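D-aminopeptidase (Bacillus subtilis, PDB 1HI9) cleaves N-terminal residues from peptides containing D-amino acids, using two zinc ions per subunit within the central chamber of a self-compartmentalizing homodecamer. Local coordinates at residues I221-Y226 / T245-Q250; Y226-W231 / M269-C274; C51-V56 / E74-S79. All coordinates share one frame; numbering follows the deposited sequence.

Contact 1. Residues I221-Y226 / T245-Q250; sequences IEFANY and TTVQFQ
Thr245 OG1 donates to Phe223 O at 2.7 Å, the shortest polar bond between 221-226 and 245-250, and closes the end of an antiparallel strand pair in the five-stranded sheet. The hydroxyl stands between its own backbone N and carbonyl carbon (chi1 60°), which turns it to the Phe223 carbonyl, 20° from that carbonyl's plane. The Phe223 N-H returns to Thr245 O at 3.0 Å; the bond is almost straight at the hydrogen, yet the donor lies 41° above the carbonyl plane. Thr245 is thus gripped through both hydroxyl and backbone, and a weak hydrogen bond joins OG1 to Arg122 of a second subunit. An alanine here would probably leave Phe223 O without its hydroxyl donor and open a gap beside the backbone of Asn225 and Tyr226, where CG2 now packs.

Further along, Ile221 and Val247 form a hydrogen-bonded pair, Ile221 N to Val247 O at 3.0 Å and Val247 N to Ile221 O at 2.9 Å. Glu222 and Thr246 make the neighbouring non-hydrogen-bonded pair, their CA atoms 4.0 Å apart. On their face of the sheet the Glu222 chain runs out extended, its CG 3.4 Å from Thr246 OG1, while its carboxylate goes on to a salt bridge with Arg122 of the same chain. On the face carrying Ile221 and Val247, helix 254-268 covers Ile221. There Val247 CG2 meets the edge of the Phe223 ring, 3.9 Å from CE1, while Ile221 CG2 lies over one ring face, offset toward the rim.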
loop_
_atom_site.group_PDB
_atom_site.type_symbol
_atom_site.label_atom_id
_atom_site.label_comp_id
_atom_site.label_asym_id
_atom_site.label_seq_id
_atom_site.Cartn_x
_atom_site.Cartn_y
_atom_site.Cartn_z
ATOM N N ILE A 221 -0.350 39.973 4.302
ATOM C CA ILE A 221 -0.382 38.603 4.765
ATOM C C ILE A 221 1.002 38.220 5.229
ATOM O O ILE A 221 1.961 38.291 4.466
ATOM C CB ILE A 221 -0.792 37.620 3.648
ATOM C CG1 ILE A 221 -2.110 38.063 3.020
ATOM C CG2 ILE A 221 -0.909 36.206 4.223
ATOM C CD1 ILE A 221 -2.546 37.220 1.875
ATOM N N GLU A 222 1.111 37.840 6.492
ATOM C CA GLU A 222 2.389 37.410 7.024
ATOM C C GLU A 222 2.353 35.886 7.012
ATOM O O GLU A 222 1.485 35.277 7.642
ATOM C CB GLU A 222 2.568 37.909 8.449
ATOM C CG GLU A 222 3.945 37.622 9.013
ATOM C CD GLU A 222 4.089 38.075 10.456
ATOM O OE1 GLU A 222 3.831 39.263 10.745
ATOM O OE2 GLU A 222 4.460 37.239 11.298
ATOM N N PHE A 223 3.284 35.271 6.288
ATOM C CA PHE A 223 3.348 33.816 6.197
ATOM C C PHE A 223 4.341 33.231 7.197
ATOM O O PHE A 223 5.194 33.940 7.736
ATOM C CB PHE A 223 3.729 33.399 4.771
ATOM C CG PHE A 223 2.720 33.809 3.736
ATOM C CD1 PHE A 223 2.876 34.994 3.021
ATOM C CD2 PHE A 223 1.591 33.021 3.496
ATOM C CE1 PHE A 223 1.921 35.395 2.081
ATOM C CE2 PHE A 223 0.622 33.409 2.558
ATOM C CZ PHE A 223 0.786 34.602 1.844
ATOM N N ALA A 224 4.227 31.930 7.441
ATOM C CA ALA A 224 5.106 31.255 8.389
ATOM C C ALA A 224 6.570 31.254 7.954
ATOM O O ALA A 224 7.456 31.466 8.786
ATOM C CB ALA A 224 4.626 29.830 8.618
ATOM N N ASN A 225 6.825 31.011 6.664
ATOM C CA ASN A 225 8.202 30.992 6.150
ATOM C C ASN A 225 8.350 31.841 4.892
ATOM O O ASN A 225 7.365 32.259 4.287
ATOM C CB ASN A 225 8.683 29.550 5.882
ATOM C CG ASN A 225 7.886 28.848 4.797
ATOM O OD1 ASN A 225 7.152 27.884 5.060
ATOM N ND2 ASN A 225 8.024 29.328 3.570
ATOM N N TYR A 226 9.590 32.100 4.498
ATOM C CA TYR A 226 9.848 32.923 3.327
ATOM C C TYR A 226 9.404 32.275 2.003
ATOM O O TYR A 226 9.034 32.966 1.045
ATOM C CB TYR A 226 11.329 33.279 3.264
ATOM C CG TYR A 226 11.618 34.481 2.399
ATOM C CD1 TYR A 226 11.413 35.784 2.878
ATOM C CD2 TYR A 226 12.083 34.321 1.097
ATOM C CE1 TYR A 226 11.671 36.899 2.071
ATOM C CE2 TYR A 226 12.341 35.422 0.288
ATOM C CZ TYR A 226 12.134 36.699 0.773
ATOM O OH TYR A 226 12.379 37.757 -0.056
ATOM N N THR A 245 8.311 38.209 6.183
ATOM C CA THR A 245 7.716 37.156 5.379
ATOM C C THR A 245 6.307 37.623 5.055
ATOM O O THR A 245 5.397 36.821 4.815
ATOM C CB THR A 245 7.632 35.837 6.150
ATOM O OG1 THR A 245 6.827 36.026 7.319
ATOM C CG2 THR A 245 9.021 35.370 6.548
ATOM N N THR A 246 6.143 38.940 5.046
ATOM C CA THR A 246 4.860 39.564 4.774
ATOM C C THR A 246 4.797 40.077 3.341
ATOM O O THR A 246 5.745 40.691 2.849
ATOM C CB THR A 246 4.631 40.747 5.735
ATOM O OG1 THR A 246 4.857 40.311 7.082
ATOM C CG2 THR A 246 3.220 41.268 5.618
ATOM N N VAL A 247 3.673 39.810 2.676
ATOM C CA VAL A 247 3.458 40.247 1.304
ATOM C C VAL A 247 2.259 41.184 1.308
ATOM O O VAL A 247 1.251 40.898 1.948
ATOM C CB VAL A 247 3.182 39.053 0.376
ATOM C CG1 VAL A 247 3.047 39.529 -1.061
ATOM C CG2 VAL A 247 4.302 38.028 0.510
ATOM N N GLN A 248 2.376 42.312 0.612
ATOM C CA GLN A 248 1.291 43.281 0.584
ATOM C C GLN A 248 0.670 43.432 -0.801
ATOM O O GLN A 248 1.316 43.212 -1.828
ATOM C CB GLN A 248 1.783 44.647 1.068
ATOM C CG GLN A 248 2.486 44.609 2.407
ATOM C CD GLN A 248 2.692 45.991 2.983
ATOM O OE1 GLN A 248 3.135 46.903 2.283
ATOM N NE2 GLN A 248 2.370 46.158 4.271
ATOM N N PHE A 249 -0.596 43.817 -0.811
ATOM C CA PHE A 249 -1.331 44.004 -2.042
ATOM C C PHE A 249 -2.324 45.156 -1.899
ATOM O O PHE A 249 -3.241 45.090 -1.076
ATOM C CB PHE A 249 -2.091 42.720 -2.390
ATOM C CG PHE A 249 -2.989 42.852 -3.588
ATOM C CD1 PHE A 249 -2.458 42.842 -4.877
ATOM C CD2 PHE A 249 -4.356 43.057 -3.426
ATOM C CE1 PHE A 249 -3.273 43.035 -5.979
ATOM C CE2 PHE A 249 -5.177 43.251 -4.525
ATOM C CZ PHE A 249 -4.635 43.243 -5.806
ATOM N N GLN A 250 -2.136 46.206 -2.698
ATOM C CA GLN A 250 -3.032 47.358 -2.678
ATOM C C GLN A 250 -4.229 46.988 -3.552
ATOM O O GLN A 250 -4.080 46.746 -4.751
ATOM C CB GLN A 250 -2.323 48.599 -3.236
ATOM C CG GLN A 250 -3.240 49.792 -3.489
ATOM C CD GLN A 250 -3.888 50.345 -2.226
ATOM O OE1 GLN A 250 -3.240 50.986 -1.402
ATOM N NE2 GLN A 250 -5.181 50.088 -2.070
#

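Contact 2. Residues Y226-W231 / M269-C274; sequences YGQAEW and MRTSFC
Trp231 lays one face of its six-membered ring over Arg270 CB, a CH-pi contact with CB 4.0 Å from the ring centroid and 20° off the normal. CB is shifted toward the rim, equally near CE2 and CZ2. The guanidinium plane lies only 13° from that of the indole, but the arginine chain bends at chi2 and chi3 and its end leads away from the ring, to a salt bridge with Glu266 of a third subunit. The indole therefore meets the aliphatic root of the arginine rather than its charge.

Thr271 fills the angle between Trp231 and Gln228. Its OG1, anti to its own carbonyl carbon (chi1 -51°), comes 3.3 Å from Trp231 CD1 and 3.2 Å from Gln228 CG. No hydrogen bond crosses between 226-231 and 269-274: the threonine hydroxyl is bonded to Ala268 O, back on helix 254-268, and Gln228 OE1 to Asn225 N at the N-cap of its own helix. The threonine and glutamine side chains cross at about a right angle. Beside them, Gly227 presents bare backbone to the threonine, close to CG2. Cys274 SG lies more loosely, 4.3 Å from Gln228 NE2.

Beyond Thr271 the tail carries Phe273 edge-to-face against Phe119 and the nucleophile His115 of a second subunit. The C-terminal tail, leaving helix 254-268, thus packs across helix 226-232. That helix rests with Gln228 on Ala268 and Trp231 on Leu267, while Tyr226 and Ala229 touch Ile240 of strand 238-240.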
loop_
_atom_site.group_PDB
_atom_site.type_symbol
_atom_site.label_atom_id
_atom_site.label_comp_id
_atom_site.label_asym_id
_atom_site.label_seq_id
_atom_site.Cartn_x
_atom_site.Cartn_y
_atom_site.Cartn_z
ATOM N N TYR A 226 9.590 32.100 4.498
ATOM C CA TYR A 226 9.848 32.923 3.327
ATOM C C TYR A 226 9.404 32.275 2.003
ATOM O O TYR A 226 9.034 32.966 1.045
ATOM C CB TYR A 226 11.329 33.279 3.264
ATOM C CG TYR A 226 11.618 34.481 2.399
ATOM C CD1 TYR A 226 11.413 35.784 2.878
ATOM C CD2 TYR A 226 12.083 34.321 1.097
ATOM C CE1 TYR A 226 11.671 36.899 2.071
ATOM C CE2 TYR A 226 12.341 35.422 0.288
ATOM C CZ TYR A 226 12.134 36.699 0.773
ATOM O OH TYR A 226 12.379 37.757 -0.056
ATOM N N GLY A 227 9.458 30.950 1.944
ATOM C CA GLY A 227 9.014 30.263 0.749
ATOM C C GLY A 227 7.560 30.581 0.400
ATOM O O GLY A 227 7.220 30.809 -0.763
ATOM N N GLN A 228 6.689 30.615 1.400
ATOM C CA GLN A 228 5.284 30.896 1.144
ATOM C C GLN A 228 5.123 32.330 0.685
ATOM O O GLN A 228 4.246 32.639 -0.124
ATOM C CB GLN A 228 4.461 30.642 2.402
ATOM C CG GLN A 228 4.646 29.225 2.928
ATOM C CD GLN A 228 4.270 29.099 4.391
ATOM O OE1 GLN A 228 4.621 29.966 5.210
ATOM N NE2 GLN A 228 3.576 28.012 4.738
ATOM N N ALA A 229 5.969 33.212 1.202
ATOM C CA ALA A 229 5.911 34.604 0.792
ATOM C C ALA A 229 6.330 34.716 -0.683
ATOM O O ALA A 229 5.694 35.425 -1.454
ATOM C CB ALA A 229 6.825 35.459 1.676
ATOM N N GLU A 230 7.391 34.015 -1.076
ATOM C CA GLU A 230 7.840 34.064 -2.470
ATOM C C GLU A 230 6.740 33.604 -3.420
ATOM O O GLU A 230 6.533 34.210 -4.462
ATOM C CB GLU A 230 9.072 33.181 -2.676
ATOM C CG GLU A 230 10.280 33.596 -1.855
ATOM C CD GLU A 230 11.461 32.653 -2.009
ATOM O OE1 GLU A 230 11.256 31.412 -1.888
ATOM O OE2 GLU A 230 12.598 33.157 -2.236
ATOM N N TRP A 231 6.049 32.520 -3.069
ATOM C CA TRP A 231 4.965 32.019 -3.907
ATOM C C TRP A 231 3.899 33.101 -4.110
ATOM O O TRP A 231 3.517 33.407 -5.239
ATOM C CB TRP A 231 4.316 30.779 -3.279
ATOM C CG TRP A 231 4.827 29.447 -3.808
ATOM C CD1 TRP A 231 5.639 28.549 -3.157
ATOM C CD2 TRP A 231 4.511 28.849 -5.076
ATOM N NE1 TRP A 231 5.835 27.434 -3.940
ATOM C CE2 TRP A 231 5.158 27.590 -5.114
ATOM C CE3 TRP A 231 3.745 29.256 -6.172
ATOM C CZ2 TRP A 231 5.057 26.732 -6.220
ATOM C CZ3 TRP A 231 3.644 28.400 -7.273
ATOM C CH2 TRP A 231 4.296 27.151 -7.285
ATOM N N MET A 269 0.036 27.730 -0.382
ATOM C CA MET A 269 -0.247 26.335 -0.053
ATOM C C MET A 269 0.671 25.341 -0.770
ATOM O O MET A 269 0.881 24.230 -0.290
ATOM C CB MET A 269 -1.701 26.017 -0.393
ATOM C CG MET A 269 -2.609 25.944 0.802
ATOM S SD MET A 269 -2.266 24.472 1.764
ATOM C CE MET A 269 -3.427 23.318 0.999
ATOM N N ARG A 270 1.218 25.748 -1.910
ATOM C CA ARG A 270 2.096 24.885 -2.699
ATOM C C ARG A 270 3.517 24.781 -2.149
ATOM O O ARG A 270 4.286 23.919 -2.568
ATOM C CB ARG A 270 2.152 25.394 -4.146
ATOM C CG ARG A 270 0.786 25.589 -4.784
ATOM C CD ARG A 270 0.020 24.273 -4.805
ATOM N NE ARG A 270 0.114 23.604 -6.101
ATOM C CZ ARG A 270 -0.468 24.049 -7.214
ATOM N NH1 ARG A 270 -1.187 25.165 -7.186
ATOM N NH2 ARG A 270 -0.335 23.381 -8.356
ATOM N N THR A 271 3.866 25.665 -1.219
ATOM C CA THR A 271 5.210 25.673 -0.638
ATOM C C THR A 271 5.650 24.320 -0.073
ATOM O O THR A 271 4.939 23.684 0.708
ATOM C CB THR A 271 5.328 26.729 0.474
ATOM O OG1 THR A 271 4.852 27.985 -0.023
ATOM C CG2 THR A 271 6.780 26.887 0.918
ATOM N N SER A 272 6.842 23.897 -0.476
ATOM C CA SER A 272 7.403 22.636 -0.020
ATOM C C SER A 272 8.442 22.875 1.080
ATOM O O SER A 272 8.810 24.017 1.369
ATOM C CB SER A 272 8.052 21.896 -1.202
ATOM O OG SER A 272 9.185 22.601 -1.693
ATOM N N PHE A 273 8.917 21.788 1.681
ATOM C CA PHE A 273 9.920 21.853 2.744
ATOM C C PHE A 273 9.406 22.660 3.935
ATOM O O PHE A 273 10.027 23.633 4.360
ATOM C CB PHE A 273 11.227 22.462 2.208
ATOM C CG PHE A 273 12.421 22.250 3.108
ATOM C CD1 PHE A 273 12.859 20.961 3.423
ATOM C CD2 PHE A 273 13.115 23.340 3.629
ATOM C CE1 PHE A 273 13.971 20.762 4.242
ATOM C CE2 PHE A 273 14.229 23.155 4.448
ATOM C CZ PHE A 273 14.659 21.862 4.757
ATOM N N CYS A 274 8.255 22.248 4.456
ATOM C CA CYS A 274 7.649 22.904 5.611
ATOM C C CYS A 274 6.513 22.040 6.158
ATOM O O CYS A 274 5.736 22.481 6.996
ATOM C CB CYS A 274 7.117 24.301 5.237
ATOM S SG CYS A 274 5.665 24.350 4.103
#

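Contact 3. Residues C51-V56 / E74-S79; sequences CTEVLV and EADLIS
Val56 is held to the neighbouring strand through both sides of its peptide backbone: its N-H goes to Asp76 O at 2.8 Å, and its O accepts the Ile78 N-H at the same length. A third bond, Asp76 N to Val54 O, is longer at 3.2 Å. All three are nearly straight, their donors approaching close to the line of the C=O bond. At the start of the ladder a water adds a bridge: it accepts from Val54 N at 2.7 Å and can donate to Asp76 OD2 at 2.9 Å, though more acceptors surround it than it has protons. Asp76 OD2 also lies 4.1 Å from Glu53 OE2. The two carboxylate planes stand 86° apart, and the like charges may raise the proton affinity of either group, an effect that Lys2 beside Glu53 and Lys183 of a fourth subunit beside Asp76 could offset.

This is the parallel pairing of strands 53-58 and 76-80 at one end of the seven-stranded mixed sheet, whose 3-2-1-4-5 order of parallel strands is Rossmann-like. Strands 2-7 and 53-58, side by side, lead into the zinc ligands Asp8 and His60. Strand 76-80 is outermost within the chain, but residues Leu77 to Ser79 form an antiparallel ladder with a strand of the fourth subunit, carrying the sheet across the interface.

On the face bearing Leu55 and Asp76, the end of Leu55 leans across to the partner strand, its CD2 lying 3.3 Å from Asp76 O and 3.6 Å from Ile78 CG1. On the face bearing Val56 and Leu77, Val56 CG2 packs on Ala75 CB, and its CG1 more loosely on Leu77 CD1. Helix 28-48 covers this face, with Ile43 against Val56 and Phe47 against Val54.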
loop_
_atom_site.group_PDB
_atom_site.type_symbol
_atom_site.label_atom_id
_atom_site.label_comp_id
_atom_site.label_asym_id
_atom_site.label_seq_id
_atom_site.Cartn_x
_atom_site.Cartn_y
_atom_site.Cartn_z
ATOM N N CYS A 51 -37.454 35.527 10.245
ATOM C CA CYS A 51 -36.739 35.408 8.976
ATOM C C CYS A 51 -37.531 34.604 7.949
ATOM O O CYS A 51 -38.099 33.554 8.255
ATOM C CB CYS A 51 -35.359 34.771 9.198
ATOM S SG CYS A 51 -34.225 35.799 10.179
ATOM N N THR A 52 -37.566 35.116 6.725
ATOM C CA THR A 52 -38.285 34.471 5.631
ATOM C C THR A 52 -37.353 33.667 4.733
ATOM O O THR A 52 -37.799 32.802 3.977
ATOM C CB THR A 52 -38.999 35.517 4.762
ATOM O OG1 THR A 52 -38.048 36.497 4.320
ATOM C CG2 THR A 52 -40.111 36.198 5.559
ATOM N N GLU A 53 -36.060 33.968 4.820
ATOM C CA GLU A 53 -35.038 33.288 4.024
ATOM C C GLU A 53 -33.747 33.113 4.812
ATOM O O GLU A 53 -33.316 34.016 5.532
ATOM C CB GLU A 53 -34.740 34.084 2.749
ATOM C CG GLU A 53 -35.215 33.421 1.470
ATOM C CD GLU A 53 -34.790 34.181 0.210
ATOM O OE1 GLU A 53 -35.265 35.317 -0.007
ATOM O OE2 GLU A 53 -33.975 33.642 -0.567
ATOM N N VAL A 54 -33.135 31.943 4.677
ATOM C CA VAL A 54 -31.879 31.654 5.355
ATOM C C VAL A 54 -30.945 30.952 4.379
ATOM O O VAL A 54 -31.168 29.798 4.018
ATOM C CB VAL A 54 -32.080 30.748 6.578
ATOM C CG1 VAL A 54 -30.750 30.534 7.280
ATOM C CG2 VAL A 54 -33.084 31.369 7.526
ATOM N N LEU A 55 -29.910 31.671 3.945
ATOM C CA LEU A 55 -28.923 31.138 3.017
ATOM C C LEU A 55 -27.774 30.580 3.844
ATOM O O LEU A 55 -27.150 31.312 4.620
ATOM C CB LEU A 55 -28.389 32.246 2.104
ATOM C CG LEU A 55 -28.110 31.892 0.644
ATOM C CD1 LEU A 55 -27.131 32.891 0.071
ATOM C CD2 LEU A 55 -27.551 30.490 0.539
ATOM N N VAL A 56 -27.493 29.292 3.669
ATOM C CA VAL A 56 -26.429 28.628 4.413
ATOM C C VAL A 56 -25.264 28.263 3.501
ATOM O O VAL A 56 -25.406 27.451 2.586
ATOM C CB VAL A 56 -26.951 27.347 5.106
ATOM C CG1 VAL A 56 -25.872 26.764 6.021
ATOM C CG2 VAL A 56 -28.211 27.672 5.901
ATOM N N GLU A 74 -36.221 23.993 4.826
ATOM C CA GLU A 74 -36.600 25.327 4.387
ATOM C C GLU A 74 -35.415 26.265 4.183
ATOM O O GLU A 74 -35.584 27.458 3.905
ATOM C CB GLU A 74 -37.592 25.954 5.369
ATOM C CG GLU A 74 -39.006 25.424 5.187
ATOM C CD GLU A 74 -39.436 25.470 3.724
ATOM O OE1 GLU A 74 -39.410 26.578 3.129
ATOM O OE2 GLU A 74 -39.785 24.397 3.173
ATOM N N ALA A 75 -34.208 25.734 4.317
ATOM C CA ALA A 75 -33.025 26.556 4.131
ATOM C C ALA A 75 -32.407 26.261 2.778
ATOM O O ALA A 75 -32.613 25.189 2.219
ATOM C CB ALA A 75 -32.018 26.290 5.245
ATOM N N ASP A 76 -31.666 27.226 2.247
ATOM C CA ASP A 76 -30.992 27.069 0.964
ATOM C C ASP A 76 -29.506 26.872 1.234
ATOM O O ASP A 76 -28.856 27.736 1.839
ATOM C CB ASP A 76 -31.202 28.310 0.094
ATOM C CG ASP A 76 -32.677 28.578 -0.203
ATOM O OD1 ASP A 76 -33.331 27.695 -0.815
ATOM O OD2 ASP A 76 -33.177 29.668 0.177
ATOM N N LEU A 77 -28.970 25.744 0.768
ATOM C CA LEU A 77 -27.570 25.402 0.992
ATOM C C LEU A 77 -26.644 25.615 -0.188
ATOM O O LEU A 77 -26.943 25.223 -1.309
ATOM C CB LEU A 77 -27.447 23.939 1.444
ATOM C CG LEU A 77 -26.034 23.357 1.556
ATOM C CD1 LEU A 77 -25.297 23.995 2.719
ATOM C CD2 LEU A 77 -26.118 21.853 1.748
ATOM N N ILE A 78 -25.511 26.253 0.083
ATOM C CA ILE A 78 -24.496 26.486 -0.933
ATOM C C ILE A 78 -23.417 25.484 -0.580
ATOM O O ILE A 78 -22.766 25.604 0.461
ATOM C CB ILE A 78 -23.891 27.895 -0.854
ATOM C CG1 ILE A 78 -24.924 28.931 -1.302
ATOM C CG2 ILE A 78 -22.633 27.966 -1.716
ATOM C CD1 ILE A 78 -24.408 30.357 -1.303
ATOM N N SER A 79 -23.237 24.491 -1.439
ATOM C CA SER A 79 -22.256 23.449 -1.194
ATOM C C SER A 79 -21.240 23.414 -2.325
ATOM O O SER A 79 -21.579 23.642 -3.485
ATOM C CB SER A 79 -22.976 22.104 -1.067
ATOM O OG SER A 79 -22.099 21.089 -0.621
HETATM O O HOH W 1 -34.158 30.211 2.815
#

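In the fold
Contact 3 comes first along the chain and lies in the seven-stranded mixed sheet. Contacts 1 and 2 follow on the opposite side of the chain's centre, their centres about 36 and 37 Å from that of contact 3. These two touch, 11 Å apart between centres: they share Tyr226, where strand 218-223 passes into helix 226-232, and their segments alternate along the chain. Contact 1 belongs to the five-stranded antiparallel sheet, whereas contact 2 brings the C-terminal tail against the helix next to it. Both reach the second subunit, and contact 3 reaches a fourth, so opposite sides of the subunit take part in different interfaces of the decamer.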